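Local atomic coordinates of angiopoietin-related protein 6 (Homo sapiens, PDB entry 6Y43), a protein that is an angiopoietin-like protein, probably a secreted growth factor, whose fibrinogen-like globe domain binds calcium and probably recognises partner molecules. Residues V25-W38 with P75-L89. Residues are numbered along the deposited sequence; the frame is centred on the assembly and turned at random.
With EDO (1,2-ethanediol), chain C.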
loop_
_atom_site.group_PDB
_atom_site.type_symbol
_atom_site.label_atom_id
_atom_site.label_comp_id
_atom_site.label_asym_id
_atom_site.label_seq_id
_atom_site.Cartn_x
_atom_site.Cartn_y
_atom_site.Cartn_z
ATOM N N VAL A 25 9.303 13.307 4.075
ATOM C CA VAL A 25 9.486 13.058 2.646
ATOM C C VAL A 25 10.972 12.922 2.321
ATOM O O VAL A 25 11.793 13.793 2.677
ATOM C CB VAL A 25 8.825 14.166 1.808
ATOM C CG1 VAL A 25 8.997 13.884 0.307
ATOM C CG2 VAL A 25 7.380 14.295 2.148
ATOM N N TYR A 26 11.324 11.816 1.662
ATOM C CA TYR A 26 12.679 11.538 1.219
ATOM C C TYR A 26 12.686 11.300 -0.282
ATOM O O TYR A 26 11.679 10.893 -0.870
ATOM C CB TYR A 26 13.272 10.307 1.915
ATOM C CG TYR A 26 13.559 10.456 3.384
ATOM C CD1 TYR A 26 12.537 10.613 4.311
ATOM C CD2 TYR A 26 14.859 10.404 3.862
ATOM C CE1 TYR A 26 12.811 10.733 5.667
ATOM C CE2 TYR A 26 15.128 10.529 5.223
ATOM C CZ TYR A 26 14.107 10.694 6.110
ATOM O OH TYR A 26 14.388 10.804 7.457
ATOM N N GLU A 27 13.842 11.547 -0.892
ATOM C CA GLU A 27 14.069 11.297 -2.311
ATOM C C GLU A 27 14.680 9.911 -2.493
ATOM O O GLU A 27 15.764 9.635 -1.964
ATOM C CB GLU A 27 15.009 12.339 -2.903
ATOM C CG GLU A 27 14.459 13.722 -3.060
ATOM C CD GLU A 27 15.550 14.625 -3.608
ATOM O OE1 GLU A 27 16.613 14.718 -2.951
ATOM O OE2 GLU A 27 15.394 15.154 -4.731
ATOM N N LEU A 28 13.999 9.058 -3.259
ATOM C CA LEU A 28 14.498 7.737 -3.613
ATOM C C LEU A 28 14.826 7.661 -5.095
ATOM O O LEU A 28 14.079 8.171 -5.925
ATOM C CB LEU A 28 13.464 6.663 -3.287
ATOM C CG LEU A 28 12.924 6.544 -1.877
ATOM C CD1 LEU A 28 12.199 5.189 -1.782
ATOM C CD2 LEU A 28 14.053 6.674 -0.874
ATOM N N ARG A 29 15.917 6.978 -5.426
ATOM C CA ARG A 29 16.264 6.730 -6.828
ATOM C C ARG A 29 15.675 5.377 -7.199
ATOM O O ARG A 29 16.200 4.332 -6.814
ATOM C CB ARG A 29 17.773 6.756 -7.067
ATOM C CG ARG A 29 18.167 6.397 -8.529
ATOM C CD ARG A 29 19.610 6.797 -8.840
ATOM N NE ARG A 29 19.780 8.246 -8.709
ATOM C CZ ARG A 29 20.608 8.849 -7.861
ATOM N NH1 ARG A 29 21.379 8.141 -7.042
ATOM N NH2 ARG A 29 20.656 10.173 -7.825
ATOM N N VAL A 30 14.571 5.398 -7.929
ATOM C CA VAL A 30 13.854 4.194 -8.321
ATOM C C VAL A 30 14.039 4.028 -9.820
ATOM O O VAL A 30 13.466 4.780 -10.621
ATOM C CB VAL A 30 12.376 4.261 -7.933
ATOM C CG1 VAL A 30 11.697 2.923 -8.294
ATOM C CG2 VAL A 30 12.227 4.557 -6.446
ATOM N N GLY A 31 14.852 3.048 -10.198
ATOM C CA GLY A 31 15.175 2.843 -11.590
ATOM C C GLY A 31 15.995 4.002 -12.113
ATOM O O GLY A 31 17.048 4.330 -11.557
ATOM N N ARG A 32 15.506 4.644 -13.169
ATOM C CA ARG A 32 16.198 5.768 -13.773
ATOM C C ARG A 32 15.715 7.113 -13.234
ATOM O O ARG A 32 16.138 8.156 -13.750
ATOM C CB ARG A 32 16.021 5.726 -15.293
ATOM C CG ARG A 32 16.955 4.748 -16.005
ATOM C CD ARG A 32 16.702 4.729 -17.521
ATOM N NE ARG A 32 15.318 5.047 -17.874
ATOM C CZ ARG A 32 14.935 6.150 -18.521
ATOM N NH1 ARG A 32 15.817 7.078 -18.898
ATOM N NH2 ARG A 32 13.649 6.328 -18.791
ATOM N N HIS A 33 14.831 7.121 -12.230
ATOM C CA HIS A 33 14.190 8.357 -11.805
ATOM C C HIS A 33 14.212 8.519 -10.293
ATOM O O HIS A 33 14.088 7.553 -9.542
ATOM C CB HIS A 33 12.734 8.418 -12.279
ATOM C CG HIS A 33 12.586 8.281 -13.756
ATOM N ND1 HIS A 33 12.313 7.074 -14.362
ATOM C CD2 HIS A 33 12.705 9.186 -14.753
ATOM C CE1 HIS A 33 12.264 7.244 -15.669
ATOM N NE2 HIS A 33 12.497 8.515 -15.933
ATOM N N VAL A 34 14.319 9.770 -9.858
ATOM C CA VAL A 34 14.220 10.113 -8.442
ATOM C C VAL A 34 12.781 10.495 -8.144
ATOM O O VAL A 34 12.190 11.346 -8.826
ATOM C CB VAL A 34 15.183 11.257 -8.063
ATOM C CG1 VAL A 34 14.908 11.764 -6.645
ATOM C CG2 VAL A 34 16.606 10.792 -8.180
ATOM N N VAL A 35 12.226 9.883 -7.105
ATOM C CA VAL A 35 10.835 10.061 -6.717
ATOM C C VAL A 35 10.803 10.395 -5.234
ATOM O O VAL A 35 11.570 9.826 -4.451
ATOM C CB VAL A 35 10.013 8.779 -6.994
ATOM C CG1 VAL A 35 8.578 8.947 -6.584
ATOM C CG2 VAL A 35 10.119 8.397 -8.453
ATOM N N SER A 36 9.917 11.301 -4.843
ATOM C CA SER A 36 9.719 11.616 -3.429
ATOM C C SER A 36 8.717 10.653 -2.801
ATOM O O SER A 36 7.641 10.414 -3.352
ATOM C CB SER A 36 9.242 13.055 -3.232
ATOM O OG SER A 36 10.287 13.987 -3.495
ATOM N N VAL A 37 9.061 10.137 -1.620
ATOM C CA VAL A 37 8.215 9.204 -0.890
ATOM C C VAL A 37 8.217 9.633 0.563
ATOM O O VAL A 37 9.132 10.317 1.018
ATOM C CB VAL A 37 8.710 7.745 -0.988
ATOM C CG1 VAL A 37 9.029 7.410 -2.398
ATOM C CG2 VAL A 37 9.928 7.561 -0.075
ATOM N N TRP A 38 7.194 9.204 1.307
ATOM C CA TRP A 38 7.224 9.303 2.762
ATOM C C TRP A 38 7.942 8.087 3.344
ATOM O O TRP A 38 7.638 6.944 2.972
ATOM C CB TRP A 38 5.810 9.393 3.337
ATOM C CG TRP A 38 5.780 9.745 4.793
ATOM C CD1 TRP A 38 5.902 8.884 5.863
ATOM C CD2 TRP A 38 5.636 11.054 5.351
ATOM N NE1 TRP A 38 5.829 9.587 7.039
ATOM C CE2 TRP A 38 5.650 10.915 6.760
ATOM C CE3 TRP A 38 5.465 12.326 4.797
ATOM C CZ2 TRP A 38 5.541 12.010 7.625
ATOM C CZ3 TRP A 38 5.342 13.414 5.665
ATOM C CH2 TRP A 38 5.380 13.243 7.052
ATOM N N PRO A 75 3.281 12.815 -1.635
ATOM C CA PRO A 75 3.867 12.022 -0.544
ATOM C C PRO A 75 3.720 12.638 0.831
ATOM O O PRO A 75 3.969 11.930 1.820
ATOM C CB PRO A 75 5.347 11.919 -0.939
ATOM C CG PRO A 75 5.590 13.113 -1.799
ATOM C CD PRO A 75 4.303 13.342 -2.560
ATOM N N ASP A 76 3.343 13.913 0.941
ATOM C CA ASP A 76 3.067 14.489 2.252
ATOM C C ASP A 76 1.697 14.094 2.776
ATOM O O ASP A 76 1.375 14.393 3.938
ATOM C CB ASP A 76 3.194 16.017 2.212
ATOM C CG ASP A 76 2.202 16.690 1.254
ATOM O OD1 ASP A 76 1.997 16.222 0.113
ATOM O OD2 ASP A 76 1.642 17.738 1.624
ATOM N N GLY A 77 0.895 13.379 1.987
ATOM C CA GLY A 77 -0.494 13.122 2.333
ATOM C C GLY A 77 -0.940 11.763 1.838
ATOM O O GLY A 77 -0.209 10.774 1.978
ATOM N N GLU A 78 -2.137 11.703 1.279
ATOM C CA GLU A 78 -2.632 10.462 0.695
ATOM C C GLU A 78 -1.957 10.241 -0.645
ATOM O O GLU A 78 -1.800 11.179 -1.440
ATOM C CB GLU A 78 -4.140 10.520 0.516
ATOM C CG GLU A 78 -4.914 10.519 1.803
ATOM C CD GLU A 78 -6.390 10.227 1.550
ATOM O OE1 GLU A 78 -6.877 10.559 0.446
ATOM O OE2 GLU A 78 -7.048 9.662 2.442
ATOM N N TYR A 79 -1.540 9.004 -0.896
ATOM C CA TYR A 79 -0.970 8.732 -2.202
ATOM C C TYR A 79 -0.875 7.243 -2.473
ATOM O O TYR A 79 -1.065 6.408 -1.588
ATOM C CB TYR A 79 0.406 9.380 -2.380
ATOM C CG TYR A 79 1.605 8.788 -1.653
ATOM C CD1 TYR A 79 1.882 9.135 -0.340
ATOM C CD2 TYR A 79 2.509 7.955 -2.306
ATOM C CE1 TYR A 79 3.012 8.659 0.303
ATOM C CE2 TYR A 79 3.616 7.464 -1.664
ATOM C CZ TYR A 79 3.870 7.843 -0.359
ATOM O OH TYR A 79 4.984 7.389 0.270
ATOM N N TRP A 80 -0.584 6.953 -3.743
ATOM C CA TRP A 80 -0.305 5.626 -4.279
ATOM C C TRP A 80 0.978 5.759 -5.088
ATOM O O TRP A 80 1.003 6.490 -6.080
ATOM C CB TRP A 80 -1.454 5.155 -5.178
ATOM C CG TRP A 80 -1.206 3.887 -5.924
ATOM C CD1 TRP A 80 -0.952 3.750 -7.263
ATOM C CD2 TRP A 80 -1.260 2.551 -5.386
ATOM N NE1 TRP A 80 -0.800 2.408 -7.581
ATOM C CE2 TRP A 80 -0.980 1.663 -6.440
ATOM C CE3 TRP A 80 -1.471 2.034 -4.102
ATOM C CZ2 TRP A 80 -0.949 0.269 -6.264
ATOM C CZ3 TRP A 80 -1.412 0.659 -3.924
ATOM C CH2 TRP A 80 -1.157 -0.207 -5.009
ATOM N N LEU A 81 2.038 5.061 -4.673
ATOM C CA LEU A 81 3.340 5.288 -5.301
ATOM C C LEU A 81 3.329 4.891 -6.769
ATOM O O LEU A 81 4.028 5.515 -7.584
ATOM C CB LEU A 81 4.439 4.528 -4.558
ATOM C CG LEU A 81 5.869 4.765 -5.038
ATOM C CD1 LEU A 81 6.206 6.272 -4.911
ATOM C CD2 LEU A 81 6.848 3.909 -4.254
ATOM N N GLY A 82 2.571 3.852 -7.118
ATOM C CA GLY A 82 2.450 3.381 -8.489
ATOM C C GLY A 82 2.911 1.949 -8.661
ATOM O O GLY A 82 3.936 1.537 -8.109
ATOM N N LEU A 83 2.159 1.191 -9.464
ATOM C CA LEU A 83 2.530 -0.190 -9.716
ATOM C C LEU A 83 3.909 -0.296 -10.354
ATOM O O LEU A 83 4.685 -1.201 -10.018
ATOM C CB LEU A 83 1.485 -0.838 -10.606
ATOM C CG LEU A 83 0.106 -0.986 -9.955
ATOM C CD1 LEU A 83 -0.953 -1.135 -11.048
ATOM C CD2 LEU A 83 0.037 -2.131 -8.967
ATOM N N GLU A 84 4.227 0.595 -11.302
ATOM C CA GLU A 84 5.524 0.471 -11.966
ATOM C C GLU A 84 6.646 0.811 -10.996
ATOM O O GLU A 84 7.584 0.009 -10.858
ATOM C CB GLU A 84 5.556 1.327 -13.234
ATOM C CG GLU A 84 6.880 1.208 -14.016
ATOM C CD GLU A 84 7.184 -0.226 -14.484
ATOM O OE1 GLU A 84 6.252 -1.070 -14.539
ATOM O OE2 GLU A 84 8.368 -0.507 -14.804
ATOM N N PRO A 85 6.617 1.941 -10.284
ATOM C CA PRO A 85 7.658 2.169 -9.264
ATOM C C PRO A 85 7.771 1.028 -8.254
ATOM O O PRO A 85 8.879 0.596 -7.900
ATOM C CB PRO A 85 7.211 3.486 -8.609
ATOM C CG PRO A 85 6.359 4.162 -9.636
ATOM C CD PRO A 85 5.657 3.051 -10.380
ATOM N N VAL A 86 6.650 0.488 -7.794
ATOM C CA VAL A 86 6.735 -0.581 -6.798
ATOM C C VAL A 86 7.314 -1.851 -7.420
ATOM O O VAL A 86 8.091 -2.579 -6.784
ATOM C CB VAL A 86 5.357 -0.842 -6.156
ATOM C CG1 VAL A 86 5.426 -2.085 -5.265
ATOM C CG2 VAL A 86 4.891 0.367 -5.378
ATOM N N TYR A 87 6.927 -2.149 -8.664
ATOM C CA TYR A 87 7.555 -3.240 -9.397
ATOM C C TYR A 87 9.068 -3.051 -9.458
ATOM O O TYR A 87 9.838 -3.975 -9.171
ATOM C CB TYR A 87 6.968 -3.329 -10.813
ATOM C CG TYR A 87 7.810 -4.209 -11.707
ATOM C CD1 TYR A 87 7.839 -5.585 -11.513
ATOM C CD2 TYR A 87 8.597 -3.663 -12.715
ATOM C CE1 TYR A 87 8.632 -6.388 -12.293
ATOM C CE2 TYR A 87 9.398 -4.469 -13.504
ATOM C CZ TYR A 87 9.403 -5.831 -13.287
ATOM O OH TYR A 87 10.186 -6.655 -14.063
ATOM N N GLN A 88 9.512 -1.850 -9.831
ATOM C CA GLN A 88 10.944 -1.596 -9.923
ATOM C C GLN A 88 11.635 -1.815 -8.586
ATOM O O GLN A 88 12.715 -2.420 -8.525
ATOM C CB GLN A 88 11.176 -0.172 -10.422
ATOM C CG GLN A 88 10.683 0.075 -11.833
ATOM C CD GLN A 88 11.509 -0.648 -12.848
ATOM O OE1 GLN A 88 12.736 -0.692 -12.737
ATOM N NE2 GLN A 88 10.849 -1.229 -13.855
ATOM N N LEU A 89 11.028 -1.340 -7.503
ATOM C CA LEU A 89 11.629 -1.497 -6.187
ATOM C C LEU A 89 11.671 -2.955 -5.755
ATOM O O LEU A 89 12.655 -3.398 -5.161
ATOM C CB LEU A 89 10.856 -0.685 -5.153
ATOM C CG LEU A 89 11.050 0.819 -5.210
ATOM C CD1 LEU A 89 10.065 1.456 -4.245
ATOM C CD2 LEU A 89 12.492 1.153 -4.866
HETATM C C1 EDO C . 1.633 12.598 6.768
HETATM O O1 EDO C . 0.499 13.381 6.361
HETATM C C2 EDO C . 1.264 11.737 7.966
HETATM O O2 EDO C . 0.365 10.730 7.496
HETATM O O HOH W 1 14.954 0.165 -8.313
#
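Trp38 and Tyr79 make the one direct hydrogen bond between residues 25-38 and 75-89. The backbone N of Trp38 gives its hydrogen to Tyr79 OH at 3.0 Å, in a fairly straight bond (160°). Pro75 packs beside it. Its CB lies over one face of the Tyr79 ring, toward the rim, and its CG meets Ser36 CB at 3.9 Å. Trp38 has CG opposite the backbone N (chi1 -170°), which carries the indole past the loop at Pro75 and Asp76. There CE3 comes within 3.4 Å of Pro75 O. An ethanediol, probably from the crystallisation liquor, sits over one indole face, toward the rim, and bonds through O1 to Asp76 O. The indole also makes a cation-pi contact with Arg53. Replacing Trp38 with an alanine would probably leave this loop uncovered on one side and take away the aromatic partner of Arg53.

The apolar middle is tightly filled. Leu81 CD1 touches both Val35 CG1 and Val37 CG1, 3.9 Å from each. Farther along, Val30 crosses Leu89 at about a right angle, with CG2 3.8 Å from Leu89 CD2.

The hairpin end is looser and wetter. At the type II' turn, a water links Gly31 N and Gln88 O by two weak hydrogen bonds. Gln88 CB rests on Val30 CG1 (3.8 Å), while the bent chain lets NE2 hydrogen-bond Glu84 OE2.

In this fibrinogen-like domain, the 25-30/33-38 hairpin lies across helix 83-89, at 76° between strand 25-30 and the helix. Helix 12-17 touches Val37, strand 48-54 pairs with both Trp38 and Tyr79, and strand 108-118 packs against Val86.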